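Local coordinates for aminotransferase class-III (Sphaerobacter thermophilus DSM 20745, PDB 6K8H), which belongs to the class-III aminotransferases, proteins of the pyridoxal-phosphate-dependent fold type I, and holds (5-hydroxy-4,6-dimethylpyridin-3-yl)methyl dihydrogen phosphate in its pocket, at residues B[8-12]-B[58-64]; B[144-150]-B[215-221]; B[398-402]-B[440-445]. One frame throughout, in Å; residues are numbered along the deposited sequence.

Overall arrangement
Contact 2 is the core contact: 144-150 and 215-221 are adjacent parallel strands of the seven-stranded sheet, joined mainly by backbone hydrogen bonds, with 10 of 14 touching residues buried. Contacts 1 and 3 lie on the other side of the chain's centre, about 45 and 41 Å from contact 2 between centres, and both are only partly buried. Their own centres are about 19 Å apart, and helix 393-408 connects them: it contributes 398-402 to contact 3, while its Glu404 and Met407 carbonyls accept bonds from Asn10 and Arg64 of contact 1. Charged groups and hydrogen bonds make contact 1; apolar side chains, with no direct hydrogen bond across the segments, dominate contact 3.

Contact 1 of 3, residues B[8-12]-B[58-64]; sequences GGNVY and DADGEER
A beta hairpin, a type I turn with a G1 bulge between strands 55-58 and 63-66, binds the backbone of the N-terminal loop 8-12 through side chains of the turn and of the strand after it. The loop has positive phi at Gly9 and Asn10, then a 3-10 turn at Val11; CA atoms approach at Gly8-Glu62 (6.5 Å) and Tyr12-Asp60 (6.0 Å). Asp58 O accepts Gly61 N (2.8 Å), its N donates to Glu62 O (3.1 Å) and its OD1 accepts Glu62 N (3.0 Å). Asp60 OD2 lies 3.3 Å from Tyr12 CB, and its carboxylate accepts the Ala18 and Ala19 amides of helix 18-29. Gly61 (82/0) forms the bulge. Glu62 (t, t) offers its carboxylate to the loop: Asn10 N to OE2 2.8 Å, Val11 N to OE1 3.0 Å, Gly8 N to OE2 a weak 3.3 Å. Arg64 (m, t, t) completes a salt-bridge network: NH1 pairs with Asp58 OD2 at 3.0 Å, while NH2 lies 3.4 Å from Glu62 OE2, by charge alone. Its NE bonds Met407 O, and NH2 donates to Asn10 OD1 at 3.1 Å. Water 1 accepts from Arg64 NH2 (2.9 Å) and Tyr12 N (3.2 Å) and donates to Asp58 OD2 (2.8 Å).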
loop_
_atom_site.group_PDB
_atom_site.type_symbol
_atom_site.label_atom_id
_atom_site.label_comp_id
_atom_site.label_asym_id
_atom_site.label_seq_id
_atom_site.Cartn_x
_atom_site.Cartn_y
_atom_site.Cartn_z
ATOM N N GLY B 8 30.761 -15.296 10.107
ATOM C CA GLY B 8 31.181 -16.561 10.679
ATOM C C GLY B 8 30.684 -17.768 9.900
ATOM O O GLY B 8 30.508 -18.849 10.459
ATOM N N GLY B 9 30.457 -17.580 8.603
ATOM C CA GLY B 9 30.060 -18.664 7.728
ATOM C C GLY B 9 28.621 -19.129 7.861
ATOM O O GLY B 9 28.377 -20.330 7.985
ATOM N N ASN B 10 27.655 -18.203 7.805
ATOM C CA ASN B 10 26.227 -18.539 7.736
ATOM C C ASN B 10 25.769 -19.443 8.884
ATOM O O ASN B 10 25.178 -20.501 8.672
ATOM C CB ASN B 10 25.905 -19.182 6.384
ATOM C CG ASN B 10 26.054 -18.209 5.241
ATOM O OD1 ASN B 10 25.785 -17.019 5.398
ATOM N ND2 ASN B 10 26.499 -18.698 4.090
ATOM N N VAL B 11 26.041 -19.030 10.122
ATOM C CA VAL B 11 25.703 -19.918 11.230
ATOM C C VAL B 11 24.193 -20.092 11.388
ATOM O O VAL B 11 23.751 -21.087 11.978
ATOM C CB VAL B 11 26.342 -19.427 12.545
ATOM C CG1 VAL B 11 27.836 -19.243 12.361
ATOM C CG2 VAL B 11 25.714 -18.133 13.010
ATOM N N TYR B 12 23.384 -19.189 10.822
ATOM C CA TYR B 12 21.931 -19.297 10.965
ATOM C C TYR B 12 21.387 -20.581 10.365
ATOM O O TYR B 12 20.290 -21.004 10.741
ATOM C CB TYR B 12 21.228 -18.093 10.317
ATOM C CG TYR B 12 21.116 -18.161 8.802
ATOM C CD1 TYR B 12 22.171 -17.771 7.978
ATOM C CD2 TYR B 12 19.951 -18.599 8.196
ATOM C CE1 TYR B 12 22.062 -17.835 6.591
ATOM C CE2 TYR B 12 19.834 -18.668 6.821
ATOM C CZ TYR B 12 20.895 -18.298 6.021
ATOM O OH TYR B 12 20.761 -18.361 4.643
ATOM N N ASP B 58 22.146 -10.174 12.109
ATOM C CA ASP B 58 21.056 -11.131 12.125
ATOM C C ASP B 58 20.847 -11.680 13.538
ATOM O O ASP B 58 21.599 -11.380 14.474
ATOM C CB ASP B 58 21.262 -12.229 11.046
ATOM C CG ASP B 58 22.272 -13.333 11.407
ATOM O OD1 ASP B 58 22.757 -13.454 12.558
ATOM O OD2 ASP B 58 22.585 -14.114 10.465
ATOM N N ALA B 59 19.761 -12.444 13.692
ATOM C CA ALA B 59 19.315 -12.896 15.005
ATOM C C ALA B 59 20.320 -13.841 15.649
ATOM O O ALA B 59 20.237 -14.092 16.857
ATOM C CB ALA B 59 17.935 -13.562 14.891
ATOM N N ASP B 60 21.259 -14.369 14.864
ATOM C CA ASP B 60 22.342 -15.200 15.363
ATOM C C ASP B 60 23.636 -14.421 15.577
ATOM O O ASP B 60 24.683 -15.035 15.803
ATOM C CB ASP B 60 22.585 -16.357 14.397
ATOM C CG ASP B 60 21.422 -17.321 14.358
ATOM O OD1 ASP B 60 21.340 -18.159 15.272
ATOM O OD2 ASP B 60 20.577 -17.221 13.437
ATOM N N GLY B 61 23.589 -13.090 15.519
ATOM C CA GLY B 61 24.754 -12.273 15.794
ATOM C C GLY B 61 25.727 -12.100 14.642
ATOM O O GLY B 61 26.754 -11.434 14.821
ATOM N N GLU B 62 25.455 -12.686 13.477
ATOM C CA GLU B 62 26.369 -12.586 12.343
ATOM C C GLU B 62 26.171 -11.239 11.649
ATOM O O GLU B 62 25.045 -10.869 11.313
ATOM C CB GLU B 62 26.130 -13.748 11.377
ATOM C CG GLU B 62 27.101 -13.838 10.180
ATOM C CD GLU B 62 27.278 -15.277 9.694
ATOM O OE1 GLU B 62 26.848 -16.195 10.425
ATOM O OE2 GLU B 62 27.841 -15.496 8.593
ATOM N N GLU B 63 27.256 -10.500 11.453
ATOM C CA GLU B 63 27.184 -9.175 10.852
ATOM C C GLU B 63 27.631 -9.214 9.400
ATOM O O GLU B 63 28.617 -9.871 9.058
ATOM C CB GLU B 63 28.041 -8.180 11.631
ATOM C CG GLU B 63 27.919 -8.332 13.124
ATOM C CD GLU B 63 28.470 -7.141 13.883
ATOM O OE1 GLU B 63 29.316 -6.407 13.316
ATOM O OE2 GLU B 63 28.047 -6.938 15.043
ATOM N N ARG B 64 26.911 -8.497 8.544
ATOM C CA ARG B 64 27.278 -8.428 7.138
ATOM C C ARG B 64 27.152 -6.987 6.659
ATOM O O ARG B 64 26.315 -6.228 7.151
ATOM C CB ARG B 64 26.399 -9.352 6.276
ATOM C CG ARG B 64 26.348 -10.821 6.725
ATOM C CD ARG B 64 25.281 -11.619 5.947
ATOM N NE ARG B 64 25.321 -13.053 6.271
ATOM C CZ ARG B 64 24.619 -13.639 7.243
ATOM N NH1 ARG B 64 23.798 -12.925 8.007
ATOM N NH2 ARG B 64 24.723 -14.955 7.447
HETATM O O HOH W 1 24.312 -16.215 10.042
#

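Contact 2 of 3, residues B[144-150]-B[215-221]; sequences RPRIAKF and ELAAVLI
Strands 146-150 and 216-221 run parallel, their N-to-C directions 15° apart and their axes 4.7 Å apart at closest approach. Arg146 pairs with Leu216 (CA-CA 4.8 Å): Arg146 N donates to Glu215 O at 3.0 Å, and Arg146 O accepts Ala217 N at 2.8 Å. Ala148 pairs with Val219 (CA-CA 4.6 Å): Ala148 N donates to Ala218 O and Ala148 O accepts Leu220 N, each at 2.8 Å. The second strand thus has one extra residue between the pairs, a beta bulge centred on Ala217, whose phi/psi of -72/-38 is helical. The buried Ala218 N consequently finds no partner, lying 3.8 Å from Arg146 O. Farther along, water 2 replaces a direct bond, accepting from Phe150 N and donating to Leu220 O, both 2.8 Å.

Among the side chains, Ala148 CB meets Leu216 CD2 at 3.8 Å and Val219 CG2 at 4.0 Å on one face. Phe150 (m, chi2 83°) sets CE1 3.6 Å from Ile221 CB and 3.8 Å from Val219 CG1. At the entry, Arg144 NH1 bonds Leu216 O at 3.1 Å, while its NH2 serves Tyr248 O. Arg146 NH1 forms a salt bridge with Glu215 OE1 at 2.6 Å, an oxygen whose position is less certain.

These are inner strands of the seven-stranded sheet of the fold type I large domain. The side chain of Leu220 is about 7 Å from the bound (5-hydroxy-4,6-dimethylpyridin-3-yl)methyl dihydrogen phosphate. Strand 194-197 flanks 146-150, strand 251-255 flanks 216-221, and helix 127-142 covers the face bearing Ile147 and Ala218.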
loop_
_atom_site.group_PDB
_atom_site.type_symbol
_atom_site.label_atom_id
_atom_site.label_comp_id
_atom_site.label_asym_id
_atom_site.label_seq_id
_atom_site.Cartn_x
_atom_site.Cartn_y
_atom_site.Cartn_z
ATOM N N ARG B 144 -9.351 5.041 -22.043
ATOM C CA ARG B 144 -9.081 3.773 -22.703
ATOM C C ARG B 144 -8.807 2.676 -21.674
ATOM O O ARG B 144 -8.326 2.950 -20.572
ATOM C CB ARG B 144 -7.889 3.919 -23.658
ATOM C CG ARG B 144 -8.056 5.069 -24.689
ATOM C CD ARG B 144 -6.796 5.246 -25.539
ATOM N NE ARG B 144 -6.828 6.444 -26.389
ATOM C CZ ARG B 144 -5.762 6.932 -27.021
ATOM N NH1 ARG B 144 -4.587 6.319 -26.899
ATOM N NH2 ARG B 144 -5.859 8.025 -27.781
ATOM N N PRO B 145 -9.111 1.434 -21.989
ATOM C CA PRO B 145 -9.064 0.388 -20.955
ATOM C C PRO B 145 -7.730 -0.333 -20.800
ATOM O O PRO B 145 -7.396 -0.760 -19.686
ATOM C CB PRO B 145 -10.164 -0.578 -21.408
ATOM C CG PRO B 145 -10.176 -0.444 -22.906
ATOM C CD PRO B 145 -9.834 1.001 -23.199
ATOM N N ARG B 146 -6.962 -0.492 -21.878
ATOM C CA ARG B 146 -5.789 -1.358 -21.836
ATOM C C ARG B 146 -4.515 -0.588 -21.491
ATOM O O ARG B 146 -4.419 0.629 -21.652
ATOM C CB ARG B 146 -5.591 -2.074 -23.171
ATOM C CG ARG B 146 -6.731 -2.993 -23.530
ATOM C CD ARG B 146 -6.473 -3.727 -24.818
ATOM N NE ARG B 146 -7.448 -4.799 -24.978
ATOM C CZ ARG B 146 -7.446 -5.678 -25.973
ATOM N NH1 ARG B 146 -6.513 -5.610 -26.915
ATOM N NH2 ARG B 146 -8.385 -6.621 -26.027
ATOM N N ILE B 147 -3.506 -1.338 -21.047
ATOM C CA ILE B 147 -2.179 -0.789 -20.820
ATOM C C ILE B 147 -1.157 -1.703 -21.479
ATOM O O ILE B 147 -1.418 -2.875 -21.756
ATOM C CB ILE B 147 -1.849 -0.631 -19.318
ATOM C CG1 ILE B 147 -1.555 -2.006 -18.711
ATOM C CG2 ILE B 147 -2.992 0.089 -18.594
ATOM C CD1 ILE B 147 -0.955 -1.969 -17.328
ATOM N N ALA B 148 0.022 -1.145 -21.722
ATOM C CA ALA B 148 1.157 -1.890 -22.233
ATOM C C ALA B 148 2.272 -1.841 -21.202
ATOM O O ALA B 148 2.482 -0.812 -20.552
ATOM C CB ALA B 148 1.643 -1.320 -23.571
ATOM N N LYS B 149 2.960 -2.962 -21.045
ATOM C CA LYS B 149 4.171 -3.042 -20.220
ATOM C C LYS B 149 5.158 -3.957 -20.923
ATOM O O LYS B 149 4.843 -4.549 -21.953
ATOM C CB LYS B 149 3.871 -3.550 -18.810
ATOM C CG LYS B 149 3.255 -4.938 -18.792
ATOM C CD LYS B 149 3.369 -5.525 -17.412
ATOM C CE LYS B 149 4.792 -5.924 -17.110
ATOM N NZ LYS B 149 4.852 -6.805 -15.911
ATOM N N PHE B 150 6.356 -4.096 -20.360
ATOM C CA PHE B 150 7.434 -4.824 -21.016
ATOM C C PHE B 150 7.653 -6.196 -20.382
ATOM O O PHE B 150 7.627 -6.343 -19.158
ATOM C CB PHE B 150 8.719 -3.981 -21.012
ATOM C CG PHE B 150 8.627 -2.789 -21.929
ATOM C CD1 PHE B 150 8.024 -1.612 -21.509
ATOM C CD2 PHE B 150 9.053 -2.883 -23.248
ATOM C CE1 PHE B 150 7.889 -0.524 -22.375
ATOM C CE2 PHE B 150 8.932 -1.802 -24.115
ATOM C CZ PHE B 150 8.350 -0.617 -23.674
ATOM N N GLU B 215 -6.854 1.551 -28.149
ATOM C CA GLU B 215 -7.265 0.965 -26.837
ATOM C C GLU B 215 -6.227 1.176 -25.718
ATOM O O GLU B 215 -6.521 0.792 -24.573
ATOM C CB GLU B 215 -7.428 -0.555 -26.959
ATOM C CG GLU B 215 -7.833 -1.057 -28.334
ATOM C CD GLU B 215 -7.542 -2.526 -28.611
ATOM O OE1 GLU B 215 -7.511 -3.318 -27.653
ATOM O OE2 GLU B 215 -7.335 -2.873 -29.790
ATOM N N LEU B 216 -5.081 1.791 -26.006
ATOM C CA LEU B 216 -4.010 1.838 -25.013
ATOM C C LEU B 216 -4.093 3.153 -24.252
ATOM O O LEU B 216 -3.815 4.223 -24.809
ATOM C CB LEU B 216 -2.648 1.700 -25.684
ATOM C CG LEU B 216 -2.077 0.312 -25.957
ATOM C CD1 LEU B 216 -0.742 0.412 -26.687
ATOM C CD2 LEU B 216 -1.926 -0.465 -24.642
ATOM N N ALA B 217 -4.450 3.068 -22.964
ATOM C CA ALA B 217 -4.379 4.233 -22.082
ATOM C C ALA B 217 -2.941 4.614 -21.740
ATOM O O ALA B 217 -2.621 5.804 -21.629
ATOM C CB ALA B 217 -5.149 3.964 -20.791
ATOM N N ALA B 218 -2.065 3.628 -21.551
ATOM C CA ALA B 218 -0.726 3.905 -21.052
ATOM C C ALA B 218 0.271 2.853 -21.520
ATOM O O ALA B 218 -0.087 1.698 -21.783
ATOM C CB ALA B 218 -0.688 3.939 -19.518
ATOM N N VAL B 219 1.532 3.271 -21.593
ATOM C CA VAL B 219 2.690 2.373 -21.639
ATOM C C VAL B 219 3.474 2.581 -20.347
ATOM O O VAL B 219 3.871 3.709 -20.030
ATOM C CB VAL B 219 3.592 2.635 -22.855
ATOM C CG1 VAL B 219 4.851 1.765 -22.758
ATOM C CG2 VAL B 219 2.870 2.393 -24.170
ATOM N N LEU B 220 3.701 1.504 -19.605
ATOM C CA LEU B 220 4.428 1.557 -18.343
ATOM C C LEU B 220 5.811 0.967 -18.566
ATOM O O LEU B 220 5.929 -0.141 -19.101
ATOM C CB LEU B 220 3.665 0.786 -17.264
ATOM C CG LEU B 220 4.319 0.412 -15.943
ATOM C CD1 LEU B 220 4.410 1.648 -15.057
ATOM C CD2 LEU B 220 3.491 -0.689 -15.306
ATOM N N ILE B 221 6.854 1.706 -18.190
ATOM C CA ILE B 221 8.217 1.262 -18.465
ATOM C C ILE B 221 9.132 1.603 -17.293
ATOM O O ILE B 221 9.127 2.734 -16.801
ATOM C CB ILE B 221 8.759 1.873 -19.771
ATOM C CG1 ILE B 221 10.165 1.337 -20.039
ATOM C CG2 ILE B 221 8.688 3.404 -19.731
ATOM C CD1 ILE B 221 10.726 1.751 -21.392
HETATM O O HOH W 2 7.107 -2.466 -18.179
#

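Contact 3 of 3, residues B[398-402]-B[440-445]; sequences FVGRV and ALQDAR
Phe398 opens the contact of helix segment 398-402 with helix segment 440-445, whose axes come within 8.7 Å and make an angle of 130° between their N-to-C directions. Both backbones are helical, as the bonds Val402 N to Phe398 O (3.0 Å) and Ala444 N to Ala440 O (2.9 Å) attest. With chi1 t and chi2 78°, the Phe398 ring reaches across although its CA-to-CB bond points sideways. Ala444 CB sits over a ring face, 4.3 Å from the centroid and 26° off the normal, a CH-pi contact. Arg445 CG lies at the ring edge, 3.8 Å from Phe398 CZ, and Leu441 CD1 is 3.9 Å from Phe398 CE2.

Val399 points away from the partner helix. Phe398, Val399 and Val402 all pack on Leu378, just after strand 373-377, which places the helix pair in the C-terminal part of the small domain, as in fold type I enzymes; Leu441 packs on Val357, Leu358 and Ala361 of helix 337-361.

Arg401 has its CA 5.2 Å from that of Ala444, the closest such pair, and its CB 3.7 Å from Ala444 CB. Its extended side chain (m, t, t) carries CD to 3.6 Å from Ala444 O, and NH1 donates to water 3 at 2.8 Å; that water makes a weak bond to Asp443 O at 3.5 Å. The Asp443 carboxylate itself forms a salt bridge with Arg409.

Val402, chi1 t, places CG2 3.7 Å from Ala444 CB and 4.3 Å from Leu441 CD1, while its CG1 lies 4.2 Å from Ala440 CB.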
loop_
_atom_site.group_PDB
_atom_site.type_symbol
_atom_site.label_atom_id
_atom_site.label_comp_id
_atom_site.label_asym_id
_atom_site.label_seq_id
_atom_site.Cartn_x
_atom_site.Cartn_y
_atom_site.Cartn_z
ATOM N N PHE B 398 25.698 -21.716 -10.191
ATOM C CA PHE B 398 26.975 -21.038 -9.953
ATOM C C PHE B 398 26.778 -19.703 -9.231
ATOM O O PHE B 398 27.492 -19.391 -8.261
ATOM C CB PHE B 398 27.716 -20.847 -11.282
ATOM C CG PHE B 398 29.154 -20.453 -11.124
ATOM C CD1 PHE B 398 30.123 -21.392 -10.784
ATOM C CD2 PHE B 398 29.539 -19.142 -11.304
ATOM C CE1 PHE B 398 31.456 -21.019 -10.637
ATOM C CE2 PHE B 398 30.870 -18.758 -11.153
ATOM C CZ PHE B 398 31.827 -19.696 -10.819
ATOM N N VAL B 399 25.819 -18.896 -9.699
ATOM C CA VAL B 399 25.475 -17.653 -9.016
ATOM C C VAL B 399 25.046 -17.937 -7.580
ATOM O O VAL B 399 25.387 -17.186 -6.659
ATOM C CB VAL B 399 24.379 -16.904 -9.801
ATOM C CG1 VAL B 399 23.800 -15.755 -8.975
ATOM C CG2 VAL B 399 24.938 -16.371 -11.120
ATOM N N GLY B 400 24.296 -19.026 -7.366
ATOM C CA GLY B 400 23.899 -19.393 -6.014
ATOM C C GLY B 400 25.085 -19.720 -5.131
ATOM O O GLY B 400 25.105 -19.368 -3.949
ATOM N N ARG B 401 26.083 -20.414 -5.683
ATOM C CA ARG B 401 27.303 -20.659 -4.909
ATOM C C ARG B 401 27.992 -19.343 -4.538
ATOM O O ARG B 401 28.411 -19.151 -3.389
ATOM C CB ARG B 401 28.263 -21.561 -5.691
ATOM C CG ARG B 401 27.913 -23.046 -5.668
ATOM C CD ARG B 401 29.022 -23.928 -6.301
ATOM N NE ARG B 401 28.740 -25.352 -6.102
ATOM C CZ ARG B 401 28.952 -25.999 -4.959
ATOM N NH1 ARG B 401 29.462 -25.356 -3.913
ATOM N NH2 ARG B 401 28.658 -27.288 -4.851
ATOM N N VAL B 402 28.101 -18.416 -5.499
ATOM C CA VAL B 402 28.757 -17.141 -5.205
ATOM C C VAL B 402 27.982 -16.384 -4.131
ATOM O O VAL B 402 28.568 -15.823 -3.195
ATOM C CB VAL B 402 28.910 -16.305 -6.495
ATOM C CG1 VAL B 402 29.413 -14.892 -6.180
ATOM C CG2 VAL B 402 29.852 -17.000 -7.464
ATOM N N ALA B 440 34.714 -15.402 -2.830
ATOM C CA ALA B 440 33.502 -16.168 -3.119
ATOM C C ALA B 440 33.585 -16.858 -4.474
ATOM O O ALA B 440 33.083 -17.972 -4.645
ATOM C CB ALA B 440 32.277 -15.249 -3.079
ATOM N N LEU B 441 34.172 -16.189 -5.461
ATOM C CA LEU B 441 34.390 -16.812 -6.759
ATOM C C LEU B 441 35.298 -18.035 -6.624
ATOM O O LEU B 441 34.996 -19.116 -7.168
ATOM C CB LEU B 441 34.971 -15.775 -7.720
ATOM C CG LEU B 441 34.868 -15.900 -9.238
ATOM C CD1 LEU B 441 33.431 -16.177 -9.663
ATOM C CD2 LEU B 441 35.398 -14.608 -9.873
ATOM N N GLN B 442 36.365 -17.903 -5.837
ATOM C CA GLN B 442 37.277 -19.059 -5.643
ATOM C C GLN B 442 36.479 -20.200 -4.998
ATOM O O GLN B 442 36.531 -21.317 -5.519
ATOM C CB GLN B 442 38.478 -18.628 -4.804
ATOM C CG GLN B 442 39.404 -17.679 -5.548
ATOM C CD GLN B 442 40.396 -16.989 -4.647
ATOM O OE1 GLN B 442 40.548 -17.337 -3.478
ATOM N NE2 GLN B 442 41.078 -15.988 -5.185
ATOM N N ASP B 443 35.693 -19.891 -3.965
ATOM C CA ASP B 443 34.846 -20.899 -3.327
ATOM C C ASP B 443 33.934 -21.587 -4.332
ATOM O O ASP B 443 33.832 -22.819 -4.359
ATOM C CB ASP B 443 33.996 -20.261 -2.248
ATOM C CG ASP B 443 34.792 -19.817 -1.062
ATOM O OD1 ASP B 443 36.017 -20.058 -0.986
ATOM O OD2 ASP B 443 34.155 -19.225 -0.182
ATOM N N ALA B 444 33.247 -20.799 -5.158
ATOM C CA ALA B 444 32.270 -21.365 -6.080
ATOM C C ALA B 444 32.935 -22.285 -7.084
ATOM O O ALA B 444 32.306 -23.241 -7.559
ATOM C CB ALA B 444 31.516 -20.243 -6.805
ATOM N N ARG B 445 34.221 -22.057 -7.361
ATOM C CA ARG B 445 34.963 -22.900 -8.337
ATOM C C ARG B 445 35.721 -24.029 -7.624
ATOM O O ARG B 445 36.290 -24.872 -8.313
ATOM C CB ARG B 445 35.927 -22.052 -9.169
ATOM C CG ARG B 445 35.284 -20.848 -9.835
ATOM C CD ARG B 445 36.333 -19.887 -10.347
ATOM N NE ARG B 445 37.061 -20.444 -11.470
ATOM C CZ ARG B 445 38.249 -20.019 -11.879
ATOM N NH1 ARG B 445 38.856 -19.035 -11.244
ATOM N NH2 ARG B 445 38.832 -20.591 -12.912
HETATM O O HOH W 3 30.542 -22.842 -3.274
#